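Local coordinates for taurocyamine kinase (Schistosoma mansoni, PDB 4WOD), which reversibly transfers a phosphate from ATP to taurocyamine, giving N-phosphotaurocyamine and ADP, with magnesium as cofactor, at residues N271-P285 with G317-E331. The protein carries 4 engineered substitutions. Residues are numbered along the deposited sequence; the frame is centred on the assembly and turned at random.
Sequences NLGTTLRASVHAKIP and GIYDLSNKRRLGLTE
Strands 277-283 and 318-323 are antiparallel neighbours in the eight-stranded sheet of the phosphagen kinase catalytic domain, their axes 4.5 Å apart. Reciprocal backbone bonds define the hydrogen-bonded pairs Val-280/Leu-321 and Ala-282/Tyr-319, for example Ala-282 N to Tyr-319 O at 2.8 Å. On the sheet face of Ser-279, His-281 and Asp-320, the carboxylate of Asp-320 meets one edge of the Arg-277 guanidinium, the two planes 19° apart. Arg-277 NH1 donates to Asp-320 OD2 (2.9 Å) within a salt bridge; NH2 lies near OD1 at a distance too short to be trusted. With Arg-277 CG anti to the backbone N (chi1 -172°) and the chain bent at chi3, the guanidinium reaches across to the neighbouring strand. The His-281 ring stands almost perpendicular to the Asp-320 carboxylate, with CE1 3.2 Å from OD2, and its NE2 is hydrogen-bonded to Glu-310. Arg-277 to His-281 belong to the predicted ATP site, so the salt bridge would help to orient an arginine predicted to bind ATP. On the face of Val-280 and Leu-321, Val-280 CG2 packs against Leu-321 CB, just beyond the strand Ile-284 CD1 meets Leu-321 CD2 tip to tip, and helix 331-355 covers Val-280 through Met-338.

Past the regular ladder, the Asn-323 amide continues the pairing: OD1 accepts from Ala-278 N (2.7 Å), and ND2 gives a nearly straight bond (172°) to Leu-276 O. Arg-326 lays its guanidinium against the chain, one face toward Leu-276 O and Arg-277 CB, while NH1 donates to Asn-323 O. Its own carbonyl receives two bonds from Thr-274, from N at 2.8 Å and from OG1, the latter on a lone pair; OG1 also accepts from Leu-276 N, forming an ST turn. Alongside Arg-326, nearly coplanar with its guanidinium, lies the amide of Asn-271, a residue of the pocket that holds the bound arginine, whose OD1 accepts from Arg-123.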
loop_
_atom_site.group_PDB
_atom_site.type_symbol
_atom_site.label_atom_id
_atom_site.label_comp_id
_atom_site.label_asym_id
_atom_site.label_seq_id
_atom_site.Cartn_x
_atom_site.Cartn_y
_atom_site.Cartn_z
ATOM N N ASN A 271 -1.726 19.016 -11.448
ATOM C CA ASN A 271 -0.575 19.928 -11.466
ATOM C C ASN A 271 -0.882 21.381 -11.122
ATOM O O ASN A 271 -0.142 22.272 -11.526
ATOM C CB ASN A 271 0.088 19.897 -12.841
ATOM C CG ASN A 271 0.879 18.626 -13.067
ATOM O OD1 ASN A 271 1.651 18.202 -12.207
ATOM N ND2 ASN A 271 0.680 18.004 -14.218
ATOM N N LEU A 272 -1.972 21.620 -10.401
ATOM C CA LEU A 272 -2.322 22.972 -9.940
ATOM C C LEU A 272 -1.422 23.425 -8.801
ATOM O O LEU A 272 -0.646 22.624 -8.240
ATOM C CB LEU A 272 -3.784 23.010 -9.477
ATOM C CG LEU A 272 -4.822 22.768 -10.574
ATOM C CD1 LEU A 272 -6.212 22.520 -9.942
ATOM C CD2 LEU A 272 -4.884 23.940 -11.596
ATOM N N GLY A 273 -1.534 24.702 -8.447
ATOM C CA GLY A 273 -0.801 25.242 -7.308
ATOM C C GLY A 273 0.579 25.722 -7.702
ATOM O O GLY A 273 0.704 26.756 -8.376
ATOM N N THR A 274 1.612 24.980 -7.291
ATOM C CA THR A 274 2.975 25.282 -7.709
ATOM C C THR A 274 3.268 24.797 -9.115
ATOM O O THR A 274 4.163 25.326 -9.763
ATOM C CB THR A 274 4.047 24.647 -6.785
ATOM O OG1 THR A 274 3.949 23.208 -6.823
ATOM C CG2 THR A 274 3.881 25.151 -5.356
ATOM N N THR A 275 2.524 23.769 -9.546
ATOM C CA THR A 275 2.783 22.965 -10.742
ATOM C C THR A 275 4.137 22.248 -10.672
ATOM O O THR A 275 4.535 21.586 -11.612
ATOM C CB THR A 275 2.735 23.797 -12.060
ATOM O OG1 THR A 275 3.991 24.438 -12.291
ATOM C CG2 THR A 275 1.640 24.846 -12.018
ATOM N N LEU A 276 4.832 22.370 -9.552
ATOM C CA LEU A 276 6.224 21.956 -9.505
ATOM C C LEU A 276 6.404 20.469 -9.213
ATOM O O LEU A 276 5.849 19.942 -8.251
ATOM C CB LEU A 276 6.977 22.787 -8.462
ATOM C CG LEU A 276 8.507 22.696 -8.475
ATOM C CD1 LEU A 276 9.102 23.919 -9.141
ATOM C CD2 LEU A 276 9.049 22.540 -7.056
ATOM N N ARG A 277 7.171 19.792 -10.067
ATOM C CA ARG A 277 7.592 18.417 -9.796
ATOM C C ARG A 277 9.105 18.358 -9.817
ATOM O O ARG A 277 9.725 18.432 -10.888
ATOM C CB ARG A 277 7.020 17.426 -10.805
ATOM C CG ARG A 277 7.285 15.970 -10.407
ATOM C CD ARG A 277 6.801 14.958 -11.462
ATOM N NE ARG A 277 7.908 14.528 -12.318
ATOM C CZ ARG A 277 8.548 13.365 -12.200
ATOM N NH1 ARG A 277 9.550 13.064 -13.019
ATOM N NH2 ARG A 277 8.178 12.490 -11.276
ATOM N N ALA A 278 9.682 18.282 -8.622
ATOM C CA ALA A 278 11.114 18.110 -8.455
ATOM C C ALA A 278 11.352 16.637 -8.278
ATOM O O ALA A 278 10.670 16.011 -7.481
ATOM C CB ALA A 278 11.614 18.871 -7.251
ATOM N N SER A 279 12.338 16.087 -8.961
ATOM C CA SER A 279 12.552 14.652 -8.844
ATOM C C SER A 279 13.987 14.207 -9.120
ATOM O O SER A 279 14.770 14.940 -9.721
ATOM C CB SER A 279 11.611 13.934 -9.801
ATOM O OG SER A 279 12.105 14.062 -11.110
ATOM N N VAL A 280 14.310 12.992 -8.679
ATOM C CA VAL A 280 15.531 12.301 -9.083
ATOM C C VAL A 280 15.191 10.931 -9.651
ATOM O O VAL A 280 14.171 10.336 -9.277
ATOM C CB VAL A 280 16.518 12.096 -7.910
ATOM C CG1 VAL A 280 17.051 13.414 -7.452
ATOM C CG2 VAL A 280 15.841 11.309 -6.727
ATOM N N HIS A 281 16.039 10.451 -10.561
ATOM C CA HIS A 281 16.083 9.028 -10.896
ATOM C C HIS A 281 17.123 8.382 -9.991
ATOM O O HIS A 281 18.311 8.701 -10.081
ATOM C CB HIS A 281 16.442 8.798 -12.361
ATOM C CG HIS A 281 15.273 8.857 -13.285
ATOM N ND1 HIS A 281 14.347 9.876 -13.248
ATOM C CD2 HIS A 281 14.874 8.019 -14.271
ATOM C CE1 HIS A 281 13.428 9.668 -14.173
ATOM N NE2 HIS A 281 13.724 8.547 -14.809
ATOM N N ALA A 282 16.688 7.492 -9.108
ATOM C CA ALA A 282 17.615 6.940 -8.129
ATOM C C ALA A 282 17.598 5.422 -8.135
ATOM O O ALA A 282 16.552 4.822 -8.363
ATOM C CB ALA A 282 17.279 7.453 -6.739
ATOM N N LYS A 283 18.751 4.821 -7.850
ATOM C CA LYS A 283 18.872 3.371 -7.656
ATOM C C LYS A 283 18.584 2.976 -6.210
ATOM O O LYS A 283 19.456 3.083 -5.345
ATOM C CB LYS A 283 20.267 2.875 -8.047
ATOM C CG LYS A 283 20.655 3.096 -9.496
ATOM C CD LYS A 283 22.165 3.283 -9.609
ATOM C CE LYS A 283 22.549 4.458 -10.509
ATOM N NZ LYS A 283 23.920 4.995 -10.199
ATOM N N ILE A 284 17.372 2.496 -5.957
ATOM C CA ILE A 284 16.969 2.083 -4.615
ATOM C C ILE A 284 16.308 0.686 -4.601
ATOM O O ILE A 284 15.200 0.524 -4.075
ATOM C CB ILE A 284 16.001 3.115 -4.003
ATOM C CG1 ILE A 284 14.770 3.299 -4.907
ATOM C CG2 ILE A 284 16.715 4.477 -3.852
ATOM C CD1 ILE A 284 13.595 3.928 -4.217
ATOM N N PRO A 285 17.001 -0.332 -5.145
ATOM C CA PRO A 285 16.392 -1.668 -5.252
ATOM C C PRO A 285 15.972 -2.284 -3.909
ATOM O O PRO A 285 14.958 -2.980 -3.863
ATOM C CB PRO A 285 17.506 -2.509 -5.896
ATOM C CG PRO A 285 18.770 -1.828 -5.467
ATOM C CD PRO A 285 18.423 -0.353 -5.537
ATOM N N GLY A 317 15.159 -1.446 -9.937
ATOM C CA GLY A 317 15.514 -0.762 -8.711
ATOM C C GLY A 317 15.808 0.707 -8.945
ATOM O O GLY A 317 16.197 1.414 -8.016
ATOM N N ILE A 318 15.620 1.171 -10.177
ATOM C CA ILE A 318 15.730 2.597 -10.467
ATOM C C ILE A 318 14.350 3.248 -10.486
ATOM O O ILE A 318 13.490 2.861 -11.270
ATOM C CB ILE A 318 16.429 2.865 -11.802
ATOM C CG1 ILE A 318 17.864 2.342 -11.756
ATOM C CG2 ILE A 318 16.433 4.352 -12.094
ATOM C CD1 ILE A 318 18.692 2.745 -12.942
ATOM N N TYR A 319 14.148 4.235 -9.618
ATOM C CA TYR A 319 12.848 4.884 -9.497
ATOM C C TYR A 319 12.935 6.380 -9.634
ATOM O O TYR A 319 13.959 6.983 -9.314
ATOM C CB TYR A 319 12.198 4.556 -8.154
ATOM C CG TYR A 319 11.691 3.145 -8.102
ATOM C CD1 TYR A 319 10.333 2.869 -8.271
ATOM C CD2 TYR A 319 12.570 2.082 -7.925
ATOM C CE1 TYR A 319 9.864 1.574 -8.242
ATOM C CE2 TYR A 319 12.117 0.789 -7.904
ATOM C CZ TYR A 319 10.762 0.534 -8.049
ATOM O OH TYR A 319 10.313 -0.767 -8.018
ATOM N N ASP A 320 11.840 6.964 -10.109
ATOM C CA ASP A 320 11.641 8.404 -10.058
ATOM C C ASP A 320 10.994 8.739 -8.717
ATOM O O ASP A 320 9.940 8.199 -8.367
ATOM C CB ASP A 320 10.771 8.868 -11.230
ATOM C CG ASP A 320 10.640 10.383 -11.305
ATOM O OD1 ASP A 320 9.823 10.948 -10.546
ATOM O OD2 ASP A 320 11.336 11.013 -12.137
ATOM N N LEU A 321 11.650 9.607 -7.955
ATOM C CA LEU A 321 11.169 10.045 -6.651
ATOM C C LEU A 321 10.936 11.540 -6.709
ATOM O O LEU A 321 11.875 12.270 -6.987
ATOM C CB LEU A 321 12.190 9.735 -5.549
ATOM C CG LEU A 321 12.634 8.274 -5.431
ATOM C CD1 LEU A 321 13.732 8.165 -4.397
ATOM C CD2 LEU A 321 11.440 7.407 -5.047
ATOM N N SER A 322 9.715 11.991 -6.442
ATOM C CA SER A 322 9.402 13.434 -6.474
ATOM C C SER A 322 8.569 13.905 -5.265
ATOM O O SER A 322 7.979 13.095 -4.565
ATOM C CB SER A 322 8.662 13.781 -7.772
ATOM O OG SER A 322 7.470 13.032 -7.904
ATOM N N ASN A 323 8.534 15.221 -5.021
ATOM C CA ASN A 323 7.602 15.778 -4.056
ATOM C C ASN A 323 6.185 15.313 -4.361
ATOM O O ASN A 323 5.757 15.347 -5.512
ATOM C CB ASN A 323 7.654 17.321 -4.054
ATOM C CG ASN A 323 7.536 17.934 -5.454
ATOM O OD1 ASN A 323 8.433 17.789 -6.293
ATOM N ND2 ASN A 323 6.437 18.668 -5.691
ATOM N N LYS A 324 5.456 14.863 -3.344
ATOM C CA LYS A 324 4.078 14.437 -3.591
ATOM C C LYS A 324 3.121 15.627 -3.658
ATOM O O LYS A 324 2.019 15.506 -4.175
ATOM C CB LYS A 324 3.607 13.454 -2.516
ATOM C CG LYS A 324 3.382 14.083 -1.132
ATOM C CD LYS A 324 2.937 13.047 -0.095
ATOM C CE LYS A 324 2.644 13.708 1.262
ATOM N NZ LYS A 324 2.359 12.697 2.332
ATOM N N ARG A 325 3.536 16.783 -3.149
ATOM C CA ARG A 325 2.606 17.904 -3.056
ATOM C C ARG A 325 2.778 18.906 -4.178
ATOM O O ARG A 325 3.886 19.143 -4.639
ATOM C CB ARG A 325 2.743 18.617 -1.705
ATOM C CG ARG A 325 2.172 17.837 -0.554
ATOM C CD ARG A 325 2.231 18.652 0.739
ATOM N NE ARG A 325 2.139 17.826 1.941
ATOM C CZ ARG A 325 1.018 17.244 2.360
ATOM N NH1 ARG A 325 -0.104 17.381 1.653
ATOM N NH2 ARG A 325 1.018 16.518 3.475
ATOM N N ARG A 326 1.666 19.487 -4.620
ATOM C CA ARG A 326 1.695 20.564 -5.615
ATOM C C ARG A 326 0.937 21.797 -5.130
ATOM O O ARG A 326 1.309 22.935 -5.422
ATOM C CB ARG A 326 1.063 20.112 -6.942
ATOM C CG ARG A 326 1.634 18.857 -7.563
ATOM C CD ARG A 326 2.873 19.132 -8.404
ATOM N NE ARG A 326 3.314 17.906 -9.062
ATOM C CZ ARG A 326 3.916 16.894 -8.444
ATOM N NH1 ARG A 326 4.180 16.952 -7.130
ATOM N NH2 ARG A 326 4.246 15.812 -9.140
ATOM N N LEU A 327 -0.161 21.551 -4.428
ATOM C CA LEU A 327 -1.104 22.602 -4.091
ATOM C C LEU A 327 -1.109 22.893 -2.596
ATOM O O LEU A 327 -1.089 21.976 -1.774
ATOM C CB LEU A 327 -2.507 22.210 -4.562
ATOM C CG LEU A 327 -3.646 23.200 -4.325
ATOM C CD1 LEU A 327 -3.519 24.392 -5.258
ATOM C CD2 LEU A 327 -4.986 22.520 -4.517
ATOM N N GLY A 328 -1.125 24.174 -2.241
ATOM C CA GLY A 328 -1.213 24.562 -0.843
ATOM C C GLY A 328 0.105 24.821 -0.145
ATOM O O GLY A 328 0.148 24.891 1.079
ATOM N N LEU A 329 1.176 24.948 -0.924
ATOM C CA LEU A 329 2.498 25.306 -0.403
ATOM C C LEU A 329 3.237 26.104 -1.463
ATOM O O LEU A 329 2.809 26.154 -2.614
ATOM C CB LEU A 329 3.348 24.078 0.006
ATOM C CG LEU A 329 3.433 22.785 -0.814
ATOM C CD1 LEU A 329 3.690 22.983 -2.297
ATOM C CD2 LEU A 329 4.533 21.888 -0.263
ATOM N N THR A 330 4.343 26.738 -1.083
ATOM C CA THR A 330 5.156 27.449 -2.064
ATOM C C THR A 330 6.093 26.512 -2.820
ATOM O O THR A 330 6.276 25.341 -2.449
ATOM C CB THR A 330 6.017 28.542 -1.417
ATOM O OG1 THR A 330 6.982 27.912 -0.572
ATOM C CG2 THR A 330 5.168 29.490 -0.618
ATOM N N GLU A 331 6.713 27.051 -3.864
ATOM C CA GLU A 331 7.694 26.316 -4.645
ATOM C C GLU A 331 8.862 25.898 -3.752
ATOM O O GLU A 331 9.350 24.766 -3.834
ATOM C CB GLU A 331 8.189 27.168 -5.826
ATOM C CG GLU A 331 7.134 27.432 -6.904
ATOM C CD GLU A 331 6.216 28.631 -6.617
ATOM O OE1 GLU A 331 6.151 29.141 -5.456
ATOM O OE2 GLU A 331 5.551 29.065 -7.580
HETATM O O HOH W 1 5.654 27.533 -9.797
#